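Long-range contacts in metal-dependent hydrolase (Lactobacillus plantarum, PDB 2F6K), which probably acts as a metal-dependent decarboxylase of the amidohydrolase family, using manganese, and is assigned as an aminocarboxymuconate-semialdehyde decarboxylase: residues I4-H9 against D299-L304; T8-T13 against P33-Q38; Y51-L56 against G92-L97; Q148-L153 against K200-H205; D179-F184 against A206-G211. All blocks are in the same frame, centred on the assembly; numbering follows the deposited sequence.

Interaction 1: residues I4-H9 against D299-L304; sequences IDFHTH and DNAHRL. With MN (manganese (II) ion), chain C.
Ile4 packs on Ala301, joining the first barrel strand to the C-terminal helix. Ile4 CB lies 3.6 Å from Ala301 CB. Ile4 CG2 meets Ala301 CB, also at 3.6 Å. The other branch, CG1, stands beside the backbone N, and CD1 extends it (chi2 172°). Ile4 CD1 reaches between Ala301 CB and His302 N, each at 3.7 Å. Ile4 CD1 also lies 4.0 Å from His302 CB. The Phe6 ring receives Ala301 CB at its edge, near the ring plane, with Phe6 CD1 4.0 Å from that methyl. Phe6 CZ then reaches Leu304 CD2 at 4.2 Å. The side chains meet by apolar contact alone. The chain turns a corner at Phe6 and His7, and His7 and His9 bind manganese through NE2; His154 and Asp266 complete the protein ligands. Leu262 of strand 261-262 packs against Phe6, Ala301 and Leu304. The end of helix 290-306 packs across the N-terminal end of the barrel, where Ile4 and Phe6 point inward to meet Ile53 and Ile202, and Leu304 also meets Lys200.

Interaction 2: residues T8-T13 against P33-Q38; sequences THYLPT and PEWTPQ. With MN (manganese (II) ion), chain C.
The backbone at Tyr10 and Leu11 passes over one face of the Trp35 indole. Tyr10 CA sits 3.7 Å above the Trp35 ring plane, over its centre. Tyr10 CB makes a CH-pi contact 3.5 Å from the centroid of the Trp35 six-membered ring, 21° off the normal. Leu11 N stands 3.4 Å above the Trp35 ring plane on the same face, toward the rim. The opposite face carries Pro37 N, also toward the rim, so the indole is held between two pieces of backbone. Trp35 CG is anti to its backbone N (chi1 179°), which points CG toward the 8-13 segment. Trp35 NE1 is 3.3 Å from His9 O, but the angle is too poor for a hydrogen bond; this N-H bonds to Thr40 OG1 instead. Leu11 forks beside the ring: CD1 is 4.1 Å from Trp35 CB, and CD2 is 3.6 Å from Pro33 O. Water 3 bridges the backbones, giving one hydrogen bond to Leu11 O at 2.8 Å and one to Trp35 O. Tyr10 OH bonds to Ala76 O. Next door, His9 NE2 binds manganese, and its ND1 bonds to Ser55 O. The indole thus covers the backbone right after this ligand. The direct contact is dispersion and CH-pi, and the polar joining of the two backbones is left to one water.

Interaction 3: residues Y51-L56 against G92-L97; sequences YSILSL and GYLASL
The Tyr51 ring meets Gly92 obliquely. Tyr51 CZ lies 3.9 Å from Gly92 N, and Tyr51 OH reaches Gly92 CA at 3.4 Å. Tyr51 CG is anti to its backbone N (chi1 -164°), which starts the ring toward the neighbouring strand. A side chain on Gly92 would run into that hydroxyl. The Tyr93 ring leads away from strand 49-55, and its OH bonds to Asp116 O. An alanine in place of Tyr51 would probably leave a gap beside Gly92 where the ring and hydroxyl had lain. Three backbone hydrogen bonds join the parallel strands. Gly92 N gives to Ser52 O, Leu54 N to Gly92 O, and Leu94 N to Leu54 O, at 2.8 to 3.0 Å. Ile53 CG2 packs on Leu94 CG at 3.5 Å. Further on, Leu56 CB meets Ser96 OG at 3.3 Å. There water 4 hydrogen-bonds to Leu56 N, Leu94 O and Ser96 OG. The strands belong to a beta-alpha-beta unit with helix 66-86 between them. Direct pairing thus passes into a water-mediated join at the C-terminal end, so the buried polar groups stay bonded where the strands part.

Interaction 4: residues Q148-L153 against K200-H205; sequences QAIVAL and KVIIPH
Ile150 to Ala152 and Lys200 to Ile202 pair as neighbouring parallel strands of the TIM-barrel sheet. Four backbone hydrogen bonds hold them. Lys200 N gives to Ala149 O, Val151 N to Lys200 O, Ile202 N to Val151 O, and Leu153 N to Ile202 O, at 2.8 to 3.1 Å. On the face of Ile150 and Ala152, Ile150 CG2 meets Ile202 CD1 at 3.6 Å. Ala152 CB lies 4.1 Å from Ile202 CB. Ile202 CD1 also touches Phe6, which places this face inside the barrel. At the N-terminal end the Lys200 chain runs beside Gln148 and bends at its tip (chi4 48°), with NZ 3.5 Å from Gln148 O. NZ has a weak hydrogen bond to Asn198 O and a long, weak ion pair with Glu307. At the other end the Pro204 ring, with no N-H, sets CD 3.1 Å from Leu153 O, so the next backbone bond cannot form. His205 follows, with its weak hydrogen bond to the metal ligand Asp266.

Interaction 5: residues D179-F184 against A206-G211; sequences DTTMTF and AGAFLG
Thr181 makes the one hydrogen bond between helix 171-189 and the 206-211 segment. Phe209 N gives it to Thr181 OG1, weakly, at 3.3 Å. This hydroxyl also hydrogen-bonds to Phe177 O, one turn back in its own helix. The Thr181 and Phe209 side chains cross at about a right angle, with Phe209 CB 3.3 Å from Thr181 OG1. A CH-pi contact comes next. Leu210 CD1 stands over the centre of the Phe184 ring, 3.5 Å from the centroid and 12° off the normal. The sister methyl Leu210 CD2 touches Phe184 CD2 at 3.4 Å. Phe184 CG is anti to its backbone N (chi1 177°), which sets CG toward Leu210. The ring also touches Ile203 of strand 200-203. An alanine at Phe184 would probably leave Leu210 CD1 without its ring and open a gap beside Ile203. Plain methyl packing completes the contact: Ala208 CB lies 3.9 Å from Thr180 CG2. Nearby, Phe209 stacks on Phe209 of the second subunit. The 206-211 segment makes a type II' turn from Gly207 to Leu210, closed by Leu210 N to Gly207 O at 2.7 Å. The turn lies in the beta-alpha loop that leads from strand 200-203 into helix 210-225.

In the fold
All five contacts belong to one TIM barrel. Interactions 1, 3 and 4 reach its eight-stranded parallel sheet, their centres about 11 to 12 Å apart. Interaction 1 spans nearly the whole chain, and interactions 3, 4 and 5 nest within its loop. Interaction 2 shares Thr8 and His9 with it, closes before interaction 3 opens, and lies about 19 Å from interaction 1 between centres. Interactions 4 and 5 alternate along the chain and meet where Ile203 packs on Phe184 and Thr180. Interactions 2 and 5 stand on opposite sides of the chain's centre, about 26 Å apart between centres. The manganese touches interactions 1 and 2, and the first strand supplies two of its four protein ligands.

Interaction 1: residues I4-H9 against D299-L304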
# COMPACT_ATOMS: atom_id res chain seq x y z
N ILE A 4 10.80 -36.56 14.06
CA ILE A 4 11.09 -35.35 14.83
C ILE A 4 10.38 -34.24 14.05
O ILE A 4 10.61 -34.08 12.85
CB ILE A 4 12.61 -35.05 14.90
CG1 ILE A 4 13.31 -36.12 15.75
CG2 ILE A 4 12.83 -33.67 15.51
CD1 ILE A 4 14.82 -36.03 15.73
N ASP A 5 9.50 -33.51 14.72
CA ASP A 5 8.72 -32.44 14.10
C ASP A 5 9.36 -31.06 14.25
O ASP A 5 9.44 -30.54 15.36
CB ASP A 5 7.32 -32.42 14.73
CG ASP A 5 6.30 -31.70 13.88
OD1 ASP A 5 6.70 -30.85 13.04
OD2 ASP A 5 5.09 -32.00 14.06
N PHE A 6 9.81 -30.45 13.16
CA PHE A 6 10.45 -29.14 13.27
C PHE A 6 9.57 -27.95 12.94
O PHE A 6 10.05 -26.81 12.86
CB PHE A 6 11.71 -29.09 12.41
CG PHE A 6 12.97 -28.86 13.19
CD1 PHE A 6 13.89 -29.88 13.36
CD2 PHE A 6 13.22 -27.62 13.78
CE1 PHE A 6 15.06 -29.68 14.11
CE2 PHE A 6 14.38 -27.41 14.53
CZ PHE A 6 15.30 -28.44 14.69
N HIS A 7 8.28 -28.20 12.73
CA HIS A 7 7.34 -27.13 12.42
C HIS A 7 6.01 -27.52 13.04
O HIS A 7 5.15 -28.12 12.40
CB HIS A 7 7.20 -26.95 10.91
CG HIS A 7 6.39 -25.75 10.51
ND1 HIS A 7 6.69 -24.98 9.41
CD2 HIS A 7 5.26 -25.21 11.04
CE1 HIS A 7 5.79 -24.02 9.27
NE2 HIS A 7 4.92 -24.14 10.25
N THR A 8 5.85 -27.18 14.31
CA THR A 8 4.65 -27.48 15.05
C THR A 8 4.46 -26.30 16.02
O THR A 8 5.45 -25.72 16.48
CB THR A 8 4.80 -28.85 15.77
OG1 THR A 8 3.69 -29.07 16.64
CG2 THR A 8 6.11 -28.91 16.55
N HIS A 9 3.22 -25.94 16.32
CA HIS A 9 2.99 -24.76 17.16
C HIS A 9 2.22 -24.90 18.48
O HIS A 9 1.54 -25.90 18.74
CB HIS A 9 2.30 -23.68 16.33
CG HIS A 9 2.98 -23.36 15.04
ND1 HIS A 9 4.25 -22.82 14.97
CD2 HIS A 9 2.56 -23.48 13.75
CE1 HIS A 9 4.58 -22.62 13.71
NE2 HIS A 9 3.57 -23.01 12.95
N ASP A 299 16.68 -38.62 10.82
CA ASP A 299 18.12 -38.38 10.74
C ASP A 299 18.58 -36.92 10.62
O ASP A 299 19.41 -36.47 11.40
CB ASP A 299 18.74 -39.22 9.61
CG ASP A 299 18.53 -40.72 9.81
OD1 ASP A 299 18.35 -41.16 10.97
OD2 ASP A 299 18.56 -41.47 8.81
N ASN A 300 18.05 -36.19 9.65
CA ASN A 300 18.47 -34.80 9.48
C ASN A 300 18.24 -33.96 10.73
O ASN A 300 19.14 -33.24 11.16
CB ASN A 300 17.78 -34.19 8.26
CG ASN A 300 18.20 -34.87 6.97
OD1 ASN A 300 19.22 -35.55 6.94
ND2 ASN A 300 17.42 -34.68 5.91
N ALA A 301 17.05 -34.04 11.31
CA ALA A 301 16.74 -33.28 12.52
C ALA A 301 17.72 -33.69 13.62
O ALA A 301 18.39 -32.85 14.23
CB ALA A 301 15.32 -33.55 12.97
N HIS A 302 17.79 -34.99 13.87
CA HIS A 302 18.65 -35.54 14.90
C HIS A 302 20.10 -35.06 14.79
O HIS A 302 20.71 -34.70 15.80
CB HIS A 302 18.63 -37.06 14.86
CG HIS A 302 19.46 -37.70 15.93
ND1 HIS A 302 19.15 -37.60 17.27
CD2 HIS A 302 20.61 -38.41 15.86
CE1 HIS A 302 20.07 -38.23 17.98
NE2 HIS A 302 20.97 -38.73 17.15
N ARG A 303 20.64 -35.06 13.58
CA ARG A 303 22.02 -34.64 13.36
C ARG A 303 22.19 -33.17 13.72
O ARG A 303 23.18 -32.77 14.33
CB ARG A 303 22.42 -34.86 11.90
CG ARG A 303 23.87 -34.53 11.61
CD ARG A 303 24.20 -34.71 10.14
NE ARG A 303 23.84 -36.04 9.67
CZ ARG A 303 22.79 -36.31 8.89
NH1 ARG A 303 21.98 -35.34 8.50
NH2 ARG A 303 22.56 -37.56 8.50
N LEU A 304 21.20 -32.38 13.33
CA LEU A 304 21.19 -30.94 13.59
C LEU A 304 21.04 -30.64 15.08
O LEU A 304 21.62 -29.68 15.57
CB LEU A 304 20.06 -30.28 12.80
CG LEU A 304 19.87 -28.77 12.84
CD1 LEU A 304 21.04 -28.06 12.17
CD2 LEU A 304 18.57 -28.43 12.12
MN MN C . 3.36 -22.74 10.70
O HOH W 1 2.69 -22.46 8.74
O HOH W 2 1.40 -21.73 11.35

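Interaction 2: residues T8-T13 against P33-Q38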
# COMPACT_ATOMS: atom_id res chain seq x y z
N THR A 8 5.85 -27.18 14.31
CA THR A 8 4.65 -27.48 15.05
C THR A 8 4.46 -26.30 16.02
O THR A 8 5.45 -25.72 16.48
CB THR A 8 4.80 -28.85 15.77
OG1 THR A 8 3.69 -29.07 16.64
CG2 THR A 8 6.11 -28.91 16.55
N HIS A 9 3.22 -25.94 16.32
CA HIS A 9 2.99 -24.76 17.16
C HIS A 9 2.22 -24.90 18.48
O HIS A 9 1.54 -25.90 18.74
CB HIS A 9 2.30 -23.68 16.33
CG HIS A 9 2.98 -23.36 15.04
ND1 HIS A 9 4.25 -22.82 14.97
CD2 HIS A 9 2.56 -23.48 13.75
CE1 HIS A 9 4.58 -22.62 13.71
NE2 HIS A 9 3.57 -23.01 12.95
N TYR A 10 2.32 -23.85 19.29
CA TYR A 10 1.63 -23.77 20.57
C TYR A 10 1.07 -22.35 20.70
O TYR A 10 1.56 -21.44 20.04
CB TYR A 10 2.58 -24.08 21.74
CG TYR A 10 3.72 -23.09 21.94
CD1 TYR A 10 3.81 -22.33 23.11
CD2 TYR A 10 4.70 -22.92 20.97
CE1 TYR A 10 4.86 -21.43 23.31
CE2 TYR A 10 5.76 -22.02 21.17
CZ TYR A 10 5.82 -21.28 22.34
OH TYR A 10 6.86 -20.41 22.53
N LEU A 11 0.04 -22.17 21.52
CA LEU A 11 -0.55 -20.85 21.70
C LEU A 11 -0.74 -20.46 23.16
O LEU A 11 -1.67 -20.92 23.81
CB LEU A 11 -1.91 -20.77 20.98
CG LEU A 11 -1.92 -20.76 19.45
CD1 LEU A 11 -1.63 -22.15 18.90
CD2 LEU A 11 -3.27 -20.29 18.95
N PRO A 12 0.16 -19.61 23.70
CA PRO A 12 0.07 -19.16 25.09
C PRO A 12 -1.27 -18.43 25.28
O PRO A 12 -1.79 -17.81 24.34
CB PRO A 12 1.25 -18.19 25.22
CG PRO A 12 2.26 -18.78 24.29
CD PRO A 12 1.41 -19.13 23.07
N THR A 13 -1.84 -18.51 26.47
CA THR A 13 -3.12 -17.86 26.69
C THR A 13 -3.04 -16.35 26.45
O THR A 13 -3.97 -15.76 25.89
CB THR A 13 -3.66 -18.14 28.11
OG1 THR A 13 -2.62 -17.90 29.06
CG2 THR A 13 -4.12 -19.58 28.22
N PRO A 33 -6.76 -21.63 15.88
CA PRO A 33 -7.03 -22.97 16.40
C PRO A 33 -6.93 -23.09 17.92
O PRO A 33 -6.19 -22.34 18.56
CB PRO A 33 -5.98 -23.82 15.69
CG PRO A 33 -4.82 -22.90 15.63
CD PRO A 33 -5.44 -21.57 15.22
N GLU A 34 -7.68 -24.03 18.50
CA GLU A 34 -7.63 -24.27 19.94
C GLU A 34 -6.42 -25.15 20.20
O GLU A 34 -6.03 -25.95 19.36
CB GLU A 34 -8.90 -24.97 20.42
CG GLU A 34 -10.17 -24.21 20.15
CD GLU A 34 -11.39 -24.86 20.79
OE1 GLU A 34 -11.45 -26.11 20.81
OE2 GLU A 34 -12.27 -24.12 21.26
N TRP A 35 -5.82 -25.00 21.38
CA TRP A 35 -4.62 -25.78 21.68
C TRP A 35 -4.28 -25.89 23.17
O TRP A 35 -4.53 -24.98 23.95
CB TRP A 35 -3.43 -25.15 20.95
CG TRP A 35 -2.14 -25.85 21.22
CD1 TRP A 35 -1.59 -26.86 20.49
CD2 TRP A 35 -1.25 -25.62 22.32
NE1 TRP A 35 -0.41 -27.28 21.07
CE2 TRP A 35 -0.18 -26.54 22.19
CE3 TRP A 35 -1.26 -24.73 23.40
CZ2 TRP A 35 0.87 -26.59 23.11
CZ3 TRP A 35 -0.21 -24.78 24.32
CH2 TRP A 35 0.84 -25.71 24.17
N THR A 36 -3.71 -27.03 23.53
CA THR A 36 -3.25 -27.30 24.89
C THR A 36 -2.07 -28.21 24.65
O THR A 36 -1.92 -28.75 23.56
CB THR A 36 -4.28 -28.09 25.76
OG1 THR A 36 -4.42 -29.42 25.26
CG2 THR A 36 -5.63 -27.38 25.79
N PRO A 37 -1.19 -28.40 25.64
CA PRO A 37 -0.04 -29.28 25.42
C PRO A 37 -0.46 -30.73 25.10
O PRO A 37 0.21 -31.44 24.34
CB PRO A 37 0.73 -29.19 26.73
CG PRO A 37 0.43 -27.77 27.18
CD PRO A 37 -1.04 -27.61 26.88
N GLN A 38 -1.57 -31.16 25.69
CA GLN A 38 -2.06 -32.51 25.44
C GLN A 38 -2.47 -32.82 23.99
O GLN A 38 -2.37 -33.98 23.54
CB GLN A 38 -3.26 -32.82 26.34
CG GLN A 38 -2.92 -32.90 27.80
CD GLN A 38 -1.77 -33.85 28.12
OE1 GLN A 38 -1.67 -34.96 27.59
NE2 GLN A 38 -0.90 -33.41 29.01
MN MN C . 3.36 -22.74 10.70
O HOH W 3 -4.27 -21.89 23.79
O HOH W 1 2.69 -22.46 8.74
O HOH W 2 1.40 -21.73 11.35

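Interaction 3: residues Y51-L56 against G92-L97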
# COMPACT_ATOMS: atom_id res chain seq x y z
N TYR A 51 9.58 -36.53 19.01
CA TYR A 51 10.03 -35.23 19.48
C TYR A 51 9.54 -34.08 18.60
O TYR A 51 9.62 -34.16 17.37
CB TYR A 51 11.57 -35.23 19.52
CG TYR A 51 12.17 -34.10 20.33
CD1 TYR A 51 12.08 -34.10 21.72
CD2 TYR A 51 12.86 -33.06 19.70
CE1 TYR A 51 12.66 -33.09 22.47
CE2 TYR A 51 13.45 -32.04 20.45
CZ TYR A 51 13.34 -32.06 21.84
OH TYR A 51 13.93 -31.07 22.59
N SER A 52 9.05 -33.03 19.24
CA SER A 52 8.56 -31.85 18.54
C SER A 52 9.28 -30.58 18.99
O SER A 52 9.42 -30.34 20.20
CB SER A 52 7.05 -31.65 18.79
OG SER A 52 6.26 -32.73 18.31
N ILE A 53 9.73 -29.76 18.04
CA ILE A 53 10.37 -28.51 18.41
C ILE A 53 9.31 -27.42 18.26
O ILE A 53 9.08 -26.92 17.17
CB ILE A 53 11.57 -28.16 17.52
CG1 ILE A 53 12.70 -29.17 17.73
CG2 ILE A 53 12.09 -26.75 17.87
CD1 ILE A 53 12.42 -30.53 17.17
N LEU A 54 8.68 -27.05 19.37
CA LEU A 54 7.63 -26.04 19.35
C LEU A 54 8.09 -24.62 19.02
O LEU A 54 9.22 -24.22 19.34
CB LEU A 54 6.91 -26.04 20.70
CG LEU A 54 6.20 -27.34 21.07
CD1 LEU A 54 5.82 -27.31 22.53
CD2 LEU A 54 4.97 -27.55 20.19
N SER A 55 7.21 -23.87 18.36
CA SER A 55 7.49 -22.49 18.00
C SER A 55 6.19 -21.72 17.91
O SER A 55 5.12 -22.30 17.67
CB SER A 55 8.21 -22.42 16.65
OG SER A 55 7.31 -22.69 15.59
N LEU A 56 6.27 -20.41 18.12
CA LEU A 56 5.10 -19.55 18.05
C LEU A 56 4.85 -19.25 16.57
O LEU A 56 5.78 -18.88 15.84
CB LEU A 56 5.35 -18.26 18.83
CG LEU A 56 4.18 -17.33 19.12
CD1 LEU A 56 3.20 -18.01 20.07
CD2 LEU A 56 4.70 -16.05 19.74
N GLY A 92 10.49 -29.60 22.87
CA GLY A 92 11.57 -28.64 22.91
C GLY A 92 10.96 -27.36 22.35
O GLY A 92 9.77 -27.33 22.01
N TYR A 93 11.73 -26.29 22.24
CA TYR A 93 11.16 -25.07 21.71
C TYR A 93 12.17 -24.10 21.14
O TYR A 93 13.35 -24.11 21.51
CB TYR A 93 10.35 -24.34 22.77
CG TYR A 93 11.17 -23.50 23.73
CD1 TYR A 93 12.00 -24.10 24.68
CD2 TYR A 93 11.10 -22.11 23.71
CE1 TYR A 93 12.74 -23.33 25.59
CE2 TYR A 93 11.83 -21.33 24.61
CZ TYR A 93 12.65 -21.95 25.55
OH TYR A 93 13.35 -21.17 26.45
N LEU A 94 11.67 -23.26 20.24
CA LEU A 94 12.43 -22.20 19.61
C LEU A 94 11.88 -20.91 20.22
O LEU A 94 10.66 -20.71 20.28
CB LEU A 94 12.21 -22.20 18.10
CG LEU A 94 12.78 -23.38 17.33
CD1 LEU A 94 12.39 -23.25 15.86
CD2 LEU A 94 14.30 -23.41 17.48
N ALA A 95 12.76 -20.03 20.67
CA ALA A 95 12.32 -18.79 21.28
C ALA A 95 11.90 -17.73 20.26
O ALA A 95 12.46 -17.65 19.16
CB ALA A 95 13.42 -18.24 22.16
N SER A 96 10.92 -16.91 20.63
CA SER A 96 10.47 -15.82 19.77
C SER A 96 11.30 -14.60 20.16
O SER A 96 11.88 -14.57 21.24
CB SER A 96 8.98 -15.54 19.97
OG SER A 96 8.18 -16.58 19.45
N LEU A 97 11.36 -13.60 19.28
CA LEU A 97 12.15 -12.41 19.56
C LEU A 97 11.29 -11.15 19.48
O LEU A 97 10.42 -11.02 18.61
CB LEU A 97 13.30 -12.30 18.56
CG LEU A 97 14.27 -13.48 18.47
CD1 LEU A 97 15.35 -13.17 17.46
CD2 LEU A 97 14.89 -13.75 19.83
O HOH W 4 8.52 -19.19 19.99

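Interaction 4: residues Q148-L153 against K200-H205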
# COMPACT_ATOMS: atom_id res chain seq x y z
N GLN A 148 26.03 -19.96 16.64
CA GLN A 148 25.73 -20.95 15.60
C GLN A 148 24.30 -21.41 15.80
O GLN A 148 23.99 -22.60 15.69
CB GLN A 148 26.67 -22.15 15.73
CG GLN A 148 28.11 -21.84 15.42
CD GLN A 148 29.07 -22.73 16.19
OE1 GLN A 148 29.17 -22.62 17.41
NE2 GLN A 148 29.78 -23.61 15.48
N ALA A 149 23.43 -20.46 16.08
CA ALA A 149 22.02 -20.72 16.34
C ALA A 149 21.17 -21.15 15.15
O ALA A 149 21.43 -20.81 13.98
CB ALA A 149 21.40 -19.49 17.00
N ILE A 150 20.13 -21.93 15.46
CA ILE A 150 19.17 -22.36 14.47
C ILE A 150 18.16 -21.21 14.41
O ILE A 150 17.65 -20.77 15.44
CB ILE A 150 18.44 -23.64 14.93
CG1 ILE A 150 19.40 -24.83 14.93
CG2 ILE A 150 17.23 -23.90 14.03
CD1 ILE A 150 18.89 -26.02 15.70
N VAL A 151 17.89 -20.70 13.21
CA VAL A 151 16.92 -19.63 13.04
C VAL A 151 15.85 -20.10 12.07
O VAL A 151 16.12 -20.31 10.88
CB VAL A 151 17.59 -18.36 12.49
CG1 VAL A 151 16.55 -17.34 12.12
CG2 VAL A 151 18.54 -17.78 13.53
N ALA A 152 14.64 -20.30 12.57
CA ALA A 152 13.54 -20.76 11.73
C ALA A 152 12.62 -19.62 11.34
O ALA A 152 12.00 -18.99 12.20
CB ALA A 152 12.74 -21.85 12.44
N LEU A 153 12.55 -19.36 10.03
CA LEU A 153 11.68 -18.31 9.51
C LEU A 153 10.25 -18.83 9.50
O LEU A 153 10.01 -20.02 9.26
CB LEU A 153 12.04 -17.95 8.07
CG LEU A 153 13.43 -17.45 7.67
CD1 LEU A 153 13.39 -16.99 6.20
CD2 LEU A 153 13.86 -16.31 8.56
N LYS A 200 22.13 -21.40 11.24
CA LYS A 200 21.51 -22.46 10.47
C LYS A 200 20.07 -22.03 10.26
O LYS A 200 19.23 -22.13 11.16
CB LYS A 200 21.57 -23.76 11.25
CG LYS A 200 22.98 -24.20 11.56
CD LYS A 200 23.02 -25.11 12.78
CE LYS A 200 24.44 -25.56 13.05
NZ LYS A 200 25.39 -24.41 13.01
N VAL A 201 19.79 -21.54 9.06
CA VAL A 201 18.48 -21.04 8.70
C VAL A 201 17.54 -22.09 8.12
O VAL A 201 17.83 -22.72 7.10
CB VAL A 201 18.63 -19.89 7.68
CG1 VAL A 201 17.27 -19.38 7.24
CG2 VAL A 201 19.45 -18.78 8.30
N ILE A 202 16.41 -22.28 8.78
CA ILE A 202 15.40 -23.22 8.30
C ILE A 202 14.33 -22.41 7.56
O ILE A 202 13.67 -21.55 8.15
CB ILE A 202 14.70 -23.95 9.47
CG1 ILE A 202 15.73 -24.76 10.28
CG2 ILE A 202 13.60 -24.85 8.94
CD1 ILE A 202 15.13 -25.42 11.54
N ILE A 203 14.16 -22.66 6.26
CA ILE A 203 13.14 -21.97 5.48
C ILE A 203 11.95 -22.94 5.39
O ILE A 203 12.07 -24.05 4.86
CB ILE A 203 13.68 -21.60 4.09
CG1 ILE A 203 14.82 -20.58 4.25
CG2 ILE A 203 12.58 -21.00 3.23
CD1 ILE A 203 15.51 -20.20 2.97
N PRO A 204 10.78 -22.54 5.91
CA PRO A 204 9.56 -23.35 5.93
C PRO A 204 8.87 -23.65 4.60
O PRO A 204 9.14 -23.00 3.58
CB PRO A 204 8.65 -22.55 6.85
CG PRO A 204 8.99 -21.14 6.47
CD PRO A 204 10.50 -21.17 6.40
N HIS A 205 7.99 -24.64 4.65
CA HIS A 205 7.17 -25.06 3.52
C HIS A 205 7.95 -25.38 2.24
O HIS A 205 7.60 -24.91 1.15
CB HIS A 205 6.11 -24.00 3.23
CG HIS A 205 5.30 -23.63 4.44
ND1 HIS A 205 5.25 -22.34 4.93
CD2 HIS A 205 4.53 -24.37 5.26
CE1 HIS A 205 4.47 -22.31 6.00
NE2 HIS A 205 4.03 -23.53 6.23

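Interaction 5: residues D179-F184 against A206-G211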
# COMPACT_ATOMS: atom_id res chain seq x y z
N ASP A 179 5.62 -14.10 0.94
CA ASP A 179 6.45 -13.48 1.96
C ASP A 179 7.75 -14.21 2.23
O ASP A 179 8.80 -13.58 2.37
CB ASP A 179 5.68 -13.30 3.26
CG ASP A 179 5.99 -11.97 3.92
OD1 ASP A 179 5.70 -10.92 3.30
OD2 ASP A 179 6.53 -11.96 5.04
N THR A 180 7.69 -15.54 2.30
CA THR A 180 8.89 -16.32 2.54
C THR A 180 9.85 -16.09 1.39
O THR A 180 11.06 -15.91 1.59
CB THR A 180 8.58 -17.82 2.65
OG1 THR A 180 7.88 -18.07 3.87
CG2 THR A 180 9.87 -18.64 2.64
N THR A 181 9.29 -16.05 0.18
CA THR A 181 10.09 -15.86 -1.01
C THR A 181 10.75 -14.49 -1.03
O THR A 181 11.94 -14.36 -1.34
CB THR A 181 9.24 -16.02 -2.28
OG1 THR A 181 8.50 -17.25 -2.21
CG2 THR A 181 10.15 -16.07 -3.51
N MSE A 182 9.98 -13.46 -0.71
CA MSE A 182 10.53 -12.11 -0.71
C MSE A 182 11.61 -12.00 0.36
O MSE A 182 12.65 -11.38 0.13
CB MSE A 182 9.43 -11.07 -0.46
CG MSE A 182 8.36 -11.02 -1.56
SE MSE A 182 7.18 -9.47 -1.40
CE MSE A 182 5.97 -10.12 -0.04
N THR A 183 11.38 -12.62 1.51
CA THR A 183 12.34 -12.57 2.61
C THR A 183 13.67 -13.25 2.28
O THR A 183 14.73 -12.72 2.62
CB THR A 183 11.75 -13.18 3.89
OG1 THR A 183 10.57 -12.46 4.26
CG2 THR A 183 12.77 -13.09 5.03
N PHE A 184 13.61 -14.41 1.63
CA PHE A 184 14.83 -15.13 1.26
C PHE A 184 15.71 -14.26 0.36
O PHE A 184 16.92 -14.17 0.54
CB PHE A 184 14.49 -16.42 0.52
CG PHE A 184 15.70 -17.18 0.04
CD1 PHE A 184 16.49 -17.89 0.94
CD2 PHE A 184 16.03 -17.21 -1.30
CE1 PHE A 184 17.58 -18.63 0.50
CE2 PHE A 184 17.13 -17.95 -1.75
CZ PHE A 184 17.90 -18.66 -0.85
N ALA A 206 9.01 -26.17 2.37
CA ALA A 206 9.81 -26.57 1.23
C ALA A 206 10.34 -25.41 0.37
O ALA A 206 10.48 -25.54 -0.85
CB ALA A 206 9.02 -27.53 0.36
N GLY A 207 10.62 -24.28 1.00
CA GLY A 207 11.16 -23.14 0.27
C GLY A 207 10.19 -22.27 -0.48
O GLY A 207 10.60 -21.44 -1.30
N ALA A 208 8.90 -22.44 -0.20
CA ALA A 208 7.85 -21.67 -0.86
C ALA A 208 8.08 -21.67 -2.37
O ALA A 208 8.01 -22.72 -3.00
CB ALA A 208 7.83 -20.25 -0.31
N PHE A 209 8.35 -20.50 -2.95
CA PHE A 209 8.57 -20.39 -4.40
C PHE A 209 10.03 -20.44 -4.84
O PHE A 209 10.32 -20.27 -6.03
CB PHE A 209 7.96 -19.08 -4.92
CG PHE A 209 6.47 -19.00 -4.79
CD1 PHE A 209 5.85 -17.78 -4.52
CD2 PHE A 209 5.67 -20.14 -4.91
CE1 PHE A 209 4.48 -17.70 -4.36
CE2 PHE A 209 4.29 -20.07 -4.76
CZ PHE A 209 3.69 -18.83 -4.48
N LEU A 210 10.95 -20.66 -3.90
CA LEU A 210 12.36 -20.71 -4.27
C LEU A 210 12.63 -21.73 -5.38
O LEU A 210 13.43 -21.47 -6.28
CB LEU A 210 13.22 -21.01 -3.04
CG LEU A 210 13.10 -19.98 -1.91
CD1 LEU A 210 14.21 -20.19 -0.88
CD2 LEU A 210 13.17 -18.57 -2.49
N GLY A 211 11.95 -22.87 -5.34
CA GLY A 211 12.13 -23.89 -6.35
C GLY A 211 11.98 -23.37 -7.77
O GLY A 211 12.57 -23.91 -8.70